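Local coordinates for protein RNA-dependent RNA polymerase (Taggert virus, PDB 6DX3) that probably acts as a deubiquitinase through its viral OTU cysteine protease domain, removing ubiquitin from modified proteins of the host cell, at residues F7-H10 with Y16-S19; D74-T79 with F108-K113; N143-R148 with D152-R157. All coordinates share one frame; numbering follows the deposited sequence.

Interaction 1: residues F7-H10 with Y16-S19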
# COMPACT_ATOMS: atom_id res chain seq x y z
N PHE A 7 -0.01 -12.13 14.48
CA PHE A 7 0.76 -12.29 13.26
C PHE A 7 1.73 -13.45 13.39
O PHE A 7 2.09 -13.88 14.48
CB PHE A 7 1.54 -11.01 12.93
CG PHE A 7 0.68 -9.80 12.71
CD1 PHE A 7 0.58 -8.82 13.68
CD2 PHE A 7 -0.02 -9.63 11.52
CE1 PHE A 7 -0.20 -7.70 13.48
CE2 PHE A 7 -0.80 -8.51 11.31
CZ PHE A 7 -0.90 -7.54 12.29
N ASP A 8 2.15 -13.96 12.23
CA ASP A 8 3.25 -14.93 12.12
C ASP A 8 4.18 -14.37 11.04
O ASP A 8 4.15 -14.81 9.88
CB ASP A 8 2.74 -16.33 11.78
CG ASP A 8 3.86 -17.34 11.67
OD1 ASP A 8 3.70 -18.32 10.91
OD2 ASP A 8 4.90 -17.16 12.33
N TRP A 9 4.99 -13.39 11.42
CA TRP A 9 5.76 -12.63 10.44
C TRP A 9 6.89 -13.47 9.86
O TRP A 9 7.60 -14.18 10.58
CB TRP A 9 6.34 -11.37 11.08
CG TRP A 9 5.32 -10.33 11.41
CD1 TRP A 9 4.98 -9.87 12.65
CD2 TRP A 9 4.51 -9.59 10.47
NE1 TRP A 9 4.00 -8.90 12.54
CE2 TRP A 9 3.70 -8.72 11.22
CE3 TRP A 9 4.39 -9.60 9.08
CZ2 TRP A 9 2.79 -7.85 10.62
CZ3 TRP A 9 3.49 -8.73 8.49
CH2 TRP A 9 2.70 -7.88 9.26
N HIS A 10 7.05 -13.39 8.54
CA HIS A 10 8.20 -13.94 7.83
C HIS A 10 8.88 -12.81 7.08
O HIS A 10 8.28 -12.22 6.18
CB HIS A 10 7.77 -15.05 6.86
CG HIS A 10 7.00 -16.16 7.50
ND1 HIS A 10 5.64 -16.08 7.73
CD2 HIS A 10 7.39 -17.37 7.95
CE1 HIS A 10 5.23 -17.20 8.30
NE2 HIS A 10 6.27 -18.00 8.44
N TYR A 16 10.46 -7.47 2.40
CA TYR A 16 9.33 -7.05 3.21
C TYR A 16 8.87 -8.23 4.05
O TYR A 16 9.39 -9.34 3.93
CB TYR A 16 8.20 -6.49 2.35
CG TYR A 16 7.74 -7.43 1.25
CD1 TYR A 16 6.68 -8.30 1.46
CD2 TYR A 16 8.36 -7.43 0.01
CE1 TYR A 16 6.26 -9.16 0.45
CE2 TYR A 16 7.95 -8.28 -1.00
CZ TYR A 16 6.90 -9.14 -0.77
OH TYR A 16 6.49 -9.98 -1.77
N TYR A 17 7.90 -7.98 4.92
CA TYR A 17 7.37 -8.99 5.82
C TYR A 17 6.08 -9.58 5.27
O TYR A 17 5.32 -8.91 4.58
CB TYR A 17 7.12 -8.40 7.21
CG TYR A 17 8.38 -7.98 7.92
CD1 TYR A 17 8.89 -6.69 7.77
CD2 TYR A 17 9.07 -8.86 8.74
CE1 TYR A 17 10.04 -6.30 8.42
CE2 TYR A 17 10.23 -8.48 9.39
CZ TYR A 17 10.71 -7.20 9.23
OH TYR A 17 11.86 -6.82 9.87
N TYR A 18 5.85 -10.85 5.60
CA TYR A 18 4.66 -11.58 5.19
C TYR A 18 4.12 -12.36 6.38
O TYR A 18 4.89 -12.92 7.16
CB TYR A 18 4.97 -12.55 4.04
CG TYR A 18 3.85 -13.53 3.70
CD1 TYR A 18 2.95 -13.24 2.68
CD2 TYR A 18 3.72 -14.74 4.37
CE1 TYR A 18 1.93 -14.12 2.36
CE2 TYR A 18 2.70 -15.62 4.05
CZ TYR A 18 1.81 -15.31 3.04
OH TYR A 18 0.80 -16.19 2.72
N SER A 19 2.79 -12.39 6.51
CA SER A 19 2.17 -13.12 7.60
C SER A 19 0.79 -13.61 7.20
O SER A 19 -0.01 -12.82 6.68
CB SER A 19 2.06 -12.25 8.85
OG SER A 19 1.19 -12.84 9.80
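A chi1 of 166° swings the Ser19 hydroxyl away from its own backbone N and back to the start of the 7-10 segment, where Asp8 N donates to Ser19 OG at 2.8 Å in a nearly straight bond. The same oxygen lies at the edge of the Phe7 ring, close to the ring plane. Trp9, whose CG lies beside its backbone N (chi1 -71°), brings its benzo ring under Ser19, and Ser19 CB sits over that face, 4.0 Å from the six-membered ring centroid, as a CH-pi contact. Tyr17 adds an apolar touch, its CB lying 3.5 Å from Trp9 CE3.

His10 and Tyr18 form an antiparallel hydrogen-bonded pair: His10 N reaches Tyr18 O at 2.6 Å and Tyr18 N reaches His10 O at 2.8 Å. Tyr18 O is gripped twice, by His10 N in the carbonyl plane and, at 3.3 Å, by His10 ND1 from above that plane.

This pairing adds outer strand 10-11 to strand 17-24 in the mixed sheet of the OTU domain. On the next strand, 126-133, Arg132 makes cation-pi contacts with both Trp9 and Tyr17, Val130 packs against Phe7 and Trp9, and Val131 touches Tyr18.

Interaction 2: residues D74-T79 with F108-K113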
# COMPACT_ATOMS: atom_id res chain seq x y z
N ASP A 74 17.90 0.08 -7.94
CA ASP A 74 19.03 -0.84 -7.93
C ASP A 74 19.24 -1.53 -6.58
O ASP A 74 20.10 -2.40 -6.49
CB ASP A 74 20.31 -0.11 -8.32
CG ASP A 74 20.22 0.53 -9.68
OD1 ASP A 74 19.63 -0.09 -10.60
OD2 ASP A 74 20.73 1.66 -9.84
N THR A 75 18.49 -1.15 -5.55
CA THR A 75 18.63 -1.75 -4.23
C THR A 75 17.32 -2.34 -3.72
O THR A 75 17.23 -2.67 -2.53
CB THR A 75 19.15 -0.72 -3.22
OG1 THR A 75 18.20 0.34 -3.09
CG2 THR A 75 20.49 -0.15 -3.67
N THR A 76 16.30 -2.46 -4.57
CA THR A 76 15.00 -2.98 -4.17
C THR A 76 14.84 -4.37 -4.78
O THR A 76 14.70 -4.50 -6.01
CB THR A 76 13.87 -2.04 -4.61
OG1 THR A 76 14.12 -0.73 -4.08
CG2 THR A 76 12.53 -2.54 -4.09
N GLU A 77 14.88 -5.40 -3.94
CA GLU A 77 14.86 -6.78 -4.44
C GLU A 77 13.55 -7.11 -5.15
O GLU A 77 13.54 -7.94 -6.06
CB GLU A 77 15.10 -7.77 -3.30
CG GLU A 77 16.41 -7.57 -2.57
CD GLU A 77 17.61 -7.68 -3.49
OE1 GLU A 77 17.75 -8.71 -4.19
OE2 GLU A 77 18.41 -6.72 -3.53
N GLU A 78 12.45 -6.47 -4.75
CA GLU A 78 11.16 -6.77 -5.37
C GLU A 78 11.17 -6.47 -6.87
O GLU A 78 10.37 -7.06 -7.61
CB GLU A 78 10.04 -5.98 -4.68
CG GLU A 78 8.66 -6.29 -5.22
CD GLU A 78 7.54 -6.01 -4.23
OE1 GLU A 78 6.42 -6.49 -4.48
OE2 GLU A 78 7.78 -5.32 -3.22
N THR A 79 12.06 -5.59 -7.34
CA THR A 79 12.11 -5.31 -8.77
C THR A 79 12.57 -6.52 -9.58
O THR A 79 12.28 -6.58 -10.78
CB THR A 79 13.04 -4.13 -9.06
OG1 THR A 79 14.40 -4.53 -8.87
CG2 THR A 79 12.73 -2.94 -8.15
N PHE A 108 7.16 3.78 -2.32
CA PHE A 108 6.66 4.91 -1.55
C PHE A 108 7.04 4.80 -0.08
O PHE A 108 7.39 5.80 0.56
CB PHE A 108 5.14 5.02 -1.69
CG PHE A 108 4.54 6.13 -0.87
CD1 PHE A 108 4.63 7.45 -1.29
CD2 PHE A 108 3.88 5.86 0.32
CE1 PHE A 108 4.09 8.47 -0.54
CE2 PHE A 108 3.32 6.88 1.07
CZ PHE A 108 3.43 8.19 0.64
N SER A 109 6.98 3.58 0.48
CA SER A 109 7.36 3.38 1.87
C SER A 109 8.82 3.74 2.10
O SER A 109 9.18 4.30 3.14
CB SER A 109 7.10 1.93 2.27
OG SER A 109 7.85 1.04 1.47
N GLN A 110 9.69 3.43 1.13
CA GLN A 110 11.09 3.82 1.22
C GLN A 110 11.25 5.33 1.14
O GLN A 110 12.05 5.91 1.89
CB GLN A 110 11.90 3.15 0.11
CG GLN A 110 11.97 1.63 0.20
CD GLN A 110 12.99 1.05 -0.76
OE1 GLN A 110 14.18 1.34 -0.67
NE2 GLN A 110 12.52 0.22 -1.69
N LYS A 111 10.52 5.98 0.23
CA LYS A 111 10.67 7.42 0.05
C LYS A 111 10.09 8.19 1.23
O LYS A 111 10.72 9.12 1.75
CB LYS A 111 10.01 7.85 -1.26
CG LYS A 111 10.13 9.34 -1.58
CD LYS A 111 11.38 9.63 -2.39
CE LYS A 111 11.22 10.91 -3.21
NZ LYS A 111 11.03 12.11 -2.37
N ALA A 112 8.88 7.83 1.65
CA ALA A 112 8.21 8.56 2.72
C ALA A 112 8.63 8.10 4.11
O ALA A 112 8.25 8.75 5.09
CB ALA A 112 6.69 8.42 2.58
N LYS A 113 9.39 7.01 4.23
CA LYS A 113 9.79 6.46 5.52
C LYS A 113 8.57 6.25 6.41
O LYS A 113 8.50 6.71 7.55
CB LYS A 113 10.82 7.36 6.21
CG LYS A 113 12.23 7.23 5.64
CD LYS A 113 13.12 8.37 6.10
CE LYS A 113 13.44 9.30 4.94
NZ LYS A 113 12.21 9.75 4.24
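Gln110 reaches out from helix 102-112 with its amide end against Thr76, NE2 lying 3.7 Å from the methyl CG2 and closer still to the hydroxyl. The polar half of this meeting is a hydrogen bond, Gln110 NE2 to Thr76 OG1 at 3.0 Å, nearly straight at 164°; the oxygen lies close to the amide plane. The two side chains approach from opposite directions. Gln110 spans the distance because its chain stays extended past CG (chi2 -169°), while the Thr76 methyl stands anti to the backbone N and leaves OG1 on the N side (chi1 -55°).

Both ends of the bond have second partners: Gln110 NE2 also bonds Asn106 OD1 one turn back on its helix, and Thr76 OG1 bonds Phe72 O at the end of helix 57-72. In the helical part of the OTU-like cysteine protease fold, Thr76 thus ties the loop leaving one helix to the side of another. The loop itself is shaped by Thr76 O, which accepts from Thr79 N at 3.2 Å and from Thr79 OG1 at 2.9 Å, the hydroxyl meeting it almost head-on. Around the bond, Thr76 also packs on Asn106 and Phe107 of helix 102-112, and Gln110 rests on Phe72 of helix 57-72.

Interaction 3: residues N143-R148 with D152-R157; sequences NIMHRR and DYLKPR
Met145 and Asp152 face each other as an antiparallel hydrogen-bonded pair in the beta hairpin of strands 142-147 and 150-156, within the central sheet of the OTU fold. The backbone bonds are Met145 N to Asp152 O at 2.7 Å and Asp152 N to Met145 O at 3.0 Å. Further along, Leu154 N bonds Asn143 O at 2.9 Å, and between these bonds Ile144 and Tyr153 form a non-hydrogen-bonded pair. A water accepts from Asn143 N (3.1 Å) and probably donates to Leu154 O, bridging the strands.

The charged contact is the salt bridge from Arg147 NH1 to Asp152 OD2, 3.0 Å long and 164° at the hydrogen. Asp152 OD2 lies in the guanidinium plane, whereas the carboxylate plane is turned 70° from it. A bend at chi3 (73°) brings NH1 round, and Arg147 NE pairs with Glu121 on strand 116-121. The other oxygen, Asp152 OD1, bonds His150 NE2 and Gln34 N, consistent with the His-Asp part of the Cys-His-Asp triad of OTU proteases; Arg147 would then be a second-shell residue helping to position the carboxylate.

Among the apolar contacts, Met145 CB packs 3.8 Å from Leu154 CD1 on the face they share with Asn143. Ile144 and Tyr153 point to the other face, toward helix 40-49. Back beside the salt bridge, Met145 SD lies 4.1 Å above the plane of the Arg147 guanidinium, offset toward its rim.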
# COMPACT_ATOMS: atom_id res chain seq x y z
N ASN A 143 -2.61 1.33 6.69
CA ASN A 143 -3.23 0.05 6.38
C ASN A 143 -4.13 0.23 5.17
O ASN A 143 -4.96 1.14 5.14
CB ASN A 143 -4.02 -0.49 7.57
CG ASN A 143 -3.14 -0.77 8.77
OD1 ASN A 143 -2.67 -1.89 8.97
ND2 ASN A 143 -2.91 0.26 9.59
N ILE A 144 -3.95 -0.63 4.16
CA ILE A 144 -4.79 -0.64 2.98
C ILE A 144 -5.26 -2.07 2.73
O ILE A 144 -4.67 -3.04 3.21
CB ILE A 144 -4.08 -0.08 1.73
CG1 ILE A 144 -2.90 -0.95 1.33
CG2 ILE A 144 -3.62 1.35 1.97
CD1 ILE A 144 -2.19 -0.46 0.10
N MET A 145 -6.34 -2.18 1.96
CA MET A 145 -7.01 -3.45 1.71
C MET A 145 -6.94 -3.77 0.22
O MET A 145 -7.43 -3.00 -0.61
CB MET A 145 -8.47 -3.40 2.17
CG MET A 145 -9.17 -4.75 2.27
SD MET A 145 -10.81 -4.61 3.01
CE MET A 145 -11.64 -6.04 2.35
N HIS A 146 -6.33 -4.91 -0.11
CA HIS A 146 -6.18 -5.35 -1.49
C HIS A 146 -7.37 -6.22 -1.87
O HIS A 146 -7.54 -7.32 -1.34
CB HIS A 146 -4.86 -6.11 -1.65
CG HIS A 146 -4.42 -6.27 -3.07
ND1 HIS A 146 -3.40 -7.12 -3.45
CD2 HIS A 146 -4.85 -5.67 -4.21
CE1 HIS A 146 -3.22 -7.05 -4.75
NE2 HIS A 146 -4.09 -6.17 -5.24
N ARG A 147 -8.19 -5.74 -2.81
CA ARG A 147 -9.44 -6.38 -3.19
C ARG A 147 -9.41 -6.65 -4.69
O ARG A 147 -9.80 -5.78 -5.48
CB ARG A 147 -10.63 -5.51 -2.79
CG ARG A 147 -10.42 -4.76 -1.49
CD ARG A 147 -11.65 -3.96 -1.10
NE ARG A 147 -12.73 -4.80 -0.61
CZ ARG A 147 -13.87 -4.33 -0.10
NH1 ARG A 147 -14.06 -3.02 0.01
NH2 ARG A 147 -14.81 -5.17 0.32
N ARG A 148 -8.89 -7.80 -5.08
CA ARG A 148 -8.65 -8.13 -6.45
C ARG A 148 -7.71 -7.04 -6.93
O ARG A 148 -6.67 -6.90 -6.44
CB ARG A 148 -9.89 -8.35 -7.32
CG ARG A 148 -10.89 -9.35 -6.76
CD ARG A 148 -10.44 -10.80 -6.67
NE ARG A 148 -10.55 -11.45 -7.95
CZ ARG A 148 -11.59 -12.15 -8.36
NH1 ARG A 148 -12.64 -12.35 -7.57
NH2 ARG A 148 -11.56 -12.66 -9.56
N ASP A 152 -8.54 -0.22 -1.07
CA ASP A 152 -9.23 0.71 -0.18
C ASP A 152 -8.35 1.00 1.02
O ASP A 152 -7.41 0.25 1.33
CB ASP A 152 -10.59 0.15 0.29
CG ASP A 152 -11.66 0.22 -0.78
OD1 ASP A 152 -11.78 1.26 -1.46
OD2 ASP A 152 -12.39 -0.78 -0.94
N TYR A 153 -8.64 2.10 1.70
CA TYR A 153 -7.95 2.46 2.93
C TYR A 153 -8.64 1.83 4.12
O TYR A 153 -9.87 1.71 4.15
CB TYR A 153 -7.90 3.98 3.10
CG TYR A 153 -7.12 4.42 4.32
CD1 TYR A 153 -5.74 4.32 4.35
CD2 TYR A 153 -7.76 4.94 5.44
CE1 TYR A 153 -5.01 4.71 5.46
CE2 TYR A 153 -7.04 5.35 6.55
CZ TYR A 153 -5.67 5.23 6.55
OH TYR A 153 -4.93 5.62 7.65
N LEU A 154 -7.85 1.42 5.11
CA LEU A 154 -8.36 0.87 6.36
C LEU A 154 -7.95 1.79 7.50
O LEU A 154 -6.75 2.03 7.72
CB LEU A 154 -7.83 -0.55 6.60
CG LEU A 154 -8.33 -1.63 5.63
CD1 LEU A 154 -7.52 -2.91 5.79
CD2 LEU A 154 -9.82 -1.90 5.84
N LYS A 155 -8.94 2.32 8.21
CA LYS A 155 -8.70 3.22 9.33
C LYS A 155 -9.06 2.52 10.63
O LYS A 155 -10.16 1.97 10.75
CB LYS A 155 -9.54 4.49 9.17
CG LYS A 155 -9.69 5.31 10.44
CD LYS A 155 -10.82 6.32 10.29
CE LYS A 155 -11.27 6.85 11.64
NZ LYS A 155 -12.75 7.01 11.71
N PRO A 156 -8.16 2.51 11.61
CA PRO A 156 -8.45 1.85 12.89
C PRO A 156 -9.77 2.33 13.48
O PRO A 156 -10.09 3.52 13.43
CB PRO A 156 -7.26 2.23 13.77
CG PRO A 156 -6.15 2.45 12.80
CD PRO A 156 -6.78 3.04 11.57
N ARG A 157 -10.54 1.38 14.02
CA ARG A 157 -11.91 1.66 14.44
C ARG A 157 -11.96 2.74 15.50
O ARG A 157 -12.78 3.67 15.42
CB ARG A 157 -12.56 0.37 14.94
CG ARG A 157 -13.85 -0.00 14.23
CD ARG A 157 -14.55 -1.16 14.93
NE ARG A 157 -15.78 -1.55 14.24
CZ ARG A 157 -16.60 -2.52 14.66
NH1 ARG A 157 -17.69 -2.81 13.98
NH2 ARG A 157 -16.31 -3.20 15.77
O HOH W 1 -4.50 2.95 8.47

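Interactions 1 and 3 belong to the same mixed sheet, but to different places in it. Interaction 1 is a surface contact where a short edge strand joins, and leans on aromatic rings and a serine hydroxyl as much as on backbone pairing; interaction 3 is buried, with a longer run of strand pairing and a salt bridge beside the probable active site. Interaction 2 lies outside the sheet, is partly buried and much smaller, and depends on one side-chain hydrogen bond between a loop and a helix. It still touches interaction 1, through packing of Tyr16 against Glu78, whereas interactions 2 and 3 sit on opposite sides of the chain's centre, their own centres about 21 Å apart.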